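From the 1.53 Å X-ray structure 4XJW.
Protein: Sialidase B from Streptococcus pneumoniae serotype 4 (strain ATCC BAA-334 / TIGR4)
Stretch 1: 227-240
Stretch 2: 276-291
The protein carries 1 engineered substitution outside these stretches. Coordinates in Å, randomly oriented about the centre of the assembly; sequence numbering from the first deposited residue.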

# COMPACT_ATOMS: atom_id res chain seq x y z
N TYR A 227 0.98 10.47 -2.36
CA TYR A 227 0.52 11.74 -1.80
C TYR A 227 -0.91 12.11 -2.22
O TYR A 227 -1.65 12.66 -1.40
N GLY A 228 -1.26 11.81 -3.47
CA GLY A 228 -2.54 12.19 -4.05
C GLY A 228 -3.57 11.08 -3.92
O GLY A 228 -4.08 10.54 -4.92
N GLY A 229 -3.89 10.72 -2.68
CA GLY A 229 -4.72 9.55 -2.44
C GLY A 229 -3.94 8.29 -2.80
O GLY A 229 -2.72 8.33 -2.94
N THR A 230 -4.65 7.18 -2.98
CA THR A 230 -4.00 5.90 -3.27
C THR A 230 -3.79 5.63 -4.76
O THR A 230 -3.26 4.58 -5.12
N HIS A 231 -4.20 6.56 -5.62
CA HIS A 231 -4.13 6.37 -7.08
C HIS A 231 -2.73 6.01 -7.59
O HIS A 231 -1.72 6.55 -7.12
N ASP A 232 -2.67 5.11 -8.57
CA ASP A 232 -1.44 4.90 -9.32
C ASP A 232 -1.09 6.19 -10.07
O ASP A 232 -1.94 7.08 -10.23
N SER A 233 0.14 6.27 -10.57
CA SER A 233 0.54 7.35 -11.49
C SER A 233 -0.47 7.47 -12.64
O SER A 233 -1.02 6.45 -13.06
N LYS A 234 -0.74 8.68 -13.17
CA LYS A 234 -0.11 9.94 -12.79
C LYS A 234 -0.51 10.36 -11.37
O LYS A 234 -1.67 10.24 -10.97
N SER A 235 0.47 10.82 -10.60
CA SER A 235 0.22 11.32 -9.26
C SER A 235 1.51 11.95 -8.75
O SER A 235 2.46 12.14 -9.51
N LYS A 236 1.55 12.27 -7.46
CA LYS A 236 2.83 12.46 -6.78
C LYS A 236 3.04 11.24 -5.90
O LYS A 236 2.24 10.93 -5.00
N ILE A 237 4.11 10.51 -6.21
CA ILE A 237 4.51 9.35 -5.42
C ILE A 237 6.02 9.33 -5.31
O ILE A 237 6.71 9.57 -6.31
N ASN A 238 6.54 9.06 -4.11
CA ASN A 238 7.97 8.85 -3.89
C ASN A 238 8.19 7.41 -3.43
O ASN A 238 7.25 6.77 -2.98
N ILE A 239 9.42 6.91 -3.51
CA ILE A 239 9.76 5.61 -2.92
C ILE A 239 10.44 5.84 -1.58
O ILE A 239 11.43 6.57 -1.50
N ALA A 240 9.90 5.24 -0.52
CA ALA A 240 10.45 5.40 0.83
C ALA A 240 10.95 4.05 1.34
O ALA A 240 10.50 3.00 0.87
N LEU A 276 -15.78 13.38 -6.11
CA LEU A 276 -14.38 13.80 -6.10
C LEU A 276 -13.31 12.71 -5.98
O LEU A 276 -12.15 12.99 -6.21
N LYS A 277 -13.68 11.49 -5.59
CA LYS A 277 -12.66 10.47 -5.28
C LYS A 277 -11.70 10.14 -6.44
O LYS A 277 -10.59 9.69 -6.19
N ASN A 278 -12.09 10.36 -7.69
CA ASN A 278 -11.16 10.16 -8.80
C ASN A 278 -10.24 11.34 -9.11
O ASN A 278 -9.44 11.29 -10.06
N SER A 279 -10.35 12.40 -8.30
CA SER A 279 -9.40 13.50 -8.39
C SER A 279 -7.99 12.95 -8.32
O SER A 279 -7.69 12.08 -7.49
N GLN A 280 -7.14 13.44 -9.21
CA GLN A 280 -5.82 12.86 -9.38
C GLN A 280 -4.82 13.95 -9.70
O GLN A 280 -5.05 14.75 -10.59
N ILE A 281 -3.71 14.00 -8.95
CA ILE A 281 -2.67 14.98 -9.20
C ILE A 281 -2.12 14.73 -10.60
O ILE A 281 -1.66 13.63 -10.91
N SER A 282 -2.20 15.74 -11.45
CA SER A 282 -2.01 15.52 -12.88
C SER A 282 -0.80 16.20 -13.50
O SER A 282 -0.53 16.01 -14.69
N GLY A 283 -0.07 16.99 -12.72
CA GLY A 283 1.11 17.67 -13.23
C GLY A 283 2.43 17.29 -12.58
O GLY A 283 3.45 17.93 -12.83
N SER A 284 2.41 16.24 -11.76
CA SER A 284 3.59 15.81 -11.00
C SER A 284 4.31 14.63 -11.61
O SER A 284 3.69 13.73 -12.17
N ALA A 285 5.64 14.65 -11.50
CA ALA A 285 6.43 13.45 -11.78
C ALA A 285 6.25 12.48 -10.61
O ALA A 285 5.85 12.87 -9.51
N SER A 286 6.53 11.20 -10.84
CA SER A 286 6.38 10.22 -9.78
C SER A 286 7.26 9.00 -10.00
O SER A 286 7.77 8.76 -11.09
N PHE A 287 7.45 8.24 -8.92
CA PHE A 287 8.03 6.90 -9.01
C PHE A 287 6.94 5.93 -8.60
O PHE A 287 6.04 6.28 -7.86
N ILE A 288 7.01 4.69 -9.08
CA ILE A 288 5.97 3.74 -8.73
C ILE A 288 6.49 2.32 -8.87
O ILE A 288 7.24 2.05 -9.80
N ASP A 289 6.14 1.44 -7.92
CA ASP A 289 6.51 0.02 -7.97
C ASP A 289 8.00 -0.23 -7.80
O ASP A 289 8.76 -0.22 -8.76
N SER A 290 8.41 -0.48 -6.56
CA SER A 290 9.82 -0.68 -6.26
C SER A 290 10.17 -2.14 -6.01
O SER A 290 9.30 -2.96 -5.69
N SER A 291 11.46 -2.43 -6.12
CA SER A 291 11.97 -3.79 -5.93
C SER A 291 13.40 -3.72 -5.39
O SER A 291 14.17 -2.85 -5.81

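This is a mixed contact in which a single backbone hydrogen bond joins two strands that cross at 57°, apolar side chains pack beside it, and the loops leading in are held by polar side chains and bridging water. Phe287 N donates to Ile237 O at 3.0 Å and 172°, a nearly straight bond. Beyond it Ile239 (chi1 m, chi2 m) points toward the other stretch and lays CG1 3.6 Å from CB of Phe287, whose chi1 is m, while Ile239 CG2 comes 3.8 Å from Ser290 CB. Ile237 (m, t) points sideways, and its CD1 meets CD1 of Ile288 (t, t) at 4.3 Å; branched aliphatic chains suit such apolar packing.

Small hydroxyls pair across the contact. Ser233 (m) and Ser286 (p) share a short hydrogen bond, OG to OG 2.7 Å, which either could donate. Water 3 links Ser286 OG to Ser235 N and Ser284 O.

In the loops, polar side chains reach backbone carbonyls and a hydroxyl. Gln280 extends with chi1 and chi2 both t, so that NE2 makes weak hydrogen bonds to Asp232 O (3.1 Å) and Lys234 O (2.8 Å) and also donates to water 2, itself bound to Ser233 O. Lys234 (p, t, t, t) starts sideways, but its end comes nearer, and NZ donates weakly to Ser282 OG at 2.9 Å. His231 (m) points toward the other stretch, and its NE2 gives a weak bond to Lys277 O, in the Leu276–Ser279 turn, at 3.0 Å, with the carbonyl at the ring edge.

Ile281 (m, t) points in and places CD1 3.7 Å from Gly228 CA; a CB there would clash with Ile281 CG1, so glycine leaves the needed room. Nearby, water 1 joins Gly228 O, Ser235 OG and Ile281 N.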

# COMPACT_ATOMS: atom_id res chain seq x y z
CB TYR A 227 1.51 12.87 -2.12
CG TYR A 227 2.85 12.64 -1.47
CD1 TYR A 227 3.79 11.80 -2.07
CD2 TYR A 227 3.15 13.22 -0.24
CE1 TYR A 227 5.02 11.55 -1.46
CE2 TYR A 227 4.38 12.97 0.39
CZ TYR A 227 5.30 12.14 -0.24
OH TYR A 227 6.52 11.89 0.35
CB THR A 230 -4.76 4.73 -2.63
OG1 THR A 230 -6.15 4.82 -2.97
CG2 THR A 230 -4.60 4.75 -1.12
CB HIS A 231 -4.56 7.63 -7.83
CG HIS A 231 -5.97 8.05 -7.59
ND1 HIS A 231 -7.04 7.19 -7.68
CD2 HIS A 231 -6.49 9.27 -7.28
CE1 HIS A 231 -8.16 7.85 -7.43
NE2 HIS A 231 -7.85 9.12 -7.20
CB ASP A 232 -1.58 3.81 -10.38
CG ASP A 232 -1.87 2.43 -9.82
OD1 ASP A 232 -1.87 2.24 -8.59
OD2 ASP A 232 -2.14 1.52 -10.65
CB SER A 233 1.92 7.06 -12.05
OG SER A 233 2.87 6.95 -11.00
CB LYS A 234 -0.51 11.03 -13.79
CG LYS A 234 -2.02 11.27 -13.87
CD LYS A 234 -2.43 12.23 -14.98
CE LYS A 234 -3.94 12.40 -14.99
NZ LYS A 234 -4.42 13.57 -15.77
CB SER A 235 -0.19 10.17 -8.34
OG SER A 235 -0.73 10.66 -7.13
CB LYS A 236 2.89 13.73 -5.92
CG LYS A 236 4.27 13.84 -5.24
CD LYS A 236 4.39 15.00 -4.26
CE LYS A 236 5.73 14.92 -3.53
NZ LYS A 236 6.89 14.91 -4.47
CB ILE A 237 4.06 8.03 -6.10
CG1 ILE A 237 2.56 8.04 -6.38
CG2 ILE A 237 4.49 6.83 -5.25
CD1 ILE A 237 2.11 6.92 -7.33
CB ASN A 238 8.49 9.80 -2.78
CG ASN A 238 8.55 11.26 -3.21
OD1 ASN A 238 8.77 11.59 -4.37
ND2 ASN A 238 8.39 12.16 -2.24
CB ILE A 239 10.70 4.79 -3.82
CG1 ILE A 239 10.13 4.65 -5.24
CG2 ILE A 239 10.97 3.43 -3.20
CD1 ILE A 239 8.72 4.04 -5.31
CB ALA A 240 9.40 5.98 1.78
CB LEU A 276 -14.17 14.81 -4.96
CG LEU A 276 -14.88 16.15 -5.09
CD1 LEU A 276 -14.66 16.96 -3.83
CD2 LEU A 276 -14.36 16.90 -6.31
CB LYS A 277 -13.26 9.19 -4.69
CG LYS A 277 -14.01 8.32 -5.67
CD LYS A 277 -14.84 7.25 -4.96
CE LYS A 277 -15.60 6.39 -5.97
NZ LYS A 277 -16.54 5.42 -5.34
CB ASN A 278 -11.89 9.73 -10.08
CG ASN A 278 -12.40 8.32 -10.01
OD1 ASN A 278 -11.88 7.50 -9.24
ND2 ASN A 278 -13.41 8.01 -10.81
CB SER A 279 -9.60 14.52 -7.26
OG SER A 279 -10.88 15.13 -7.37
CB GLN A 280 -5.90 11.84 -10.52
CG GLN A 280 -4.64 11.07 -10.78
CD GLN A 280 -4.85 9.97 -11.80
OE1 GLN A 280 -5.72 10.07 -12.67
NE2 GLN A 280 -4.06 8.89 -11.69
CB ILE A 281 -1.52 14.88 -8.18
CG1 ILE A 281 -2.03 15.10 -6.75
CG2 ILE A 281 -0.42 15.90 -8.54
CD1 ILE A 281 -0.94 15.08 -5.66
CB SER A 282 -3.28 15.88 -13.65
OG SER A 282 -4.36 15.05 -13.27
CB SER A 284 3.19 15.44 -9.57
OG SER A 284 4.32 15.03 -8.81
CB ALA A 285 7.89 13.83 -11.97
CB SER A 286 4.92 9.78 -9.63
OG SER A 286 4.44 9.16 -10.83
CB PHE A 287 9.22 6.74 -8.07
CG PHE A 287 10.33 7.73 -8.33
CD1 PHE A 287 10.34 8.96 -7.67
CD2 PHE A 287 11.37 7.43 -9.20
CE1 PHE A 287 11.37 9.87 -7.89
CE2 PHE A 287 12.39 8.34 -9.44
CZ PHE A 287 12.38 9.57 -8.78
CB ILE A 288 4.68 4.00 -9.56
CG1 ILE A 288 3.60 2.95 -9.26
CG2 ILE A 288 5.02 4.07 -11.06
CD1 ILE A 288 2.21 3.35 -9.77
CB ASP A 289 5.99 -0.67 -9.25
CG ASP A 289 4.48 -0.73 -9.31
OD1 ASP A 289 3.82 -0.40 -8.30
OD2 ASP A 289 3.93 -1.11 -10.37
CB SER A 290 10.27 0.18 -5.08
OG SER A 290 9.64 -0.21 -3.87
CB SER A 291 11.94 -4.56 -7.26
OG SER A 291 12.06 -5.95 -7.01
O HOH W 1 -3.38 11.63 -7.26
O HOH W 2 -3.84 6.48 -13.58
O HOH W 3 3.13 10.98 -12.54
O HOH W 4 6.49 15.87 -7.19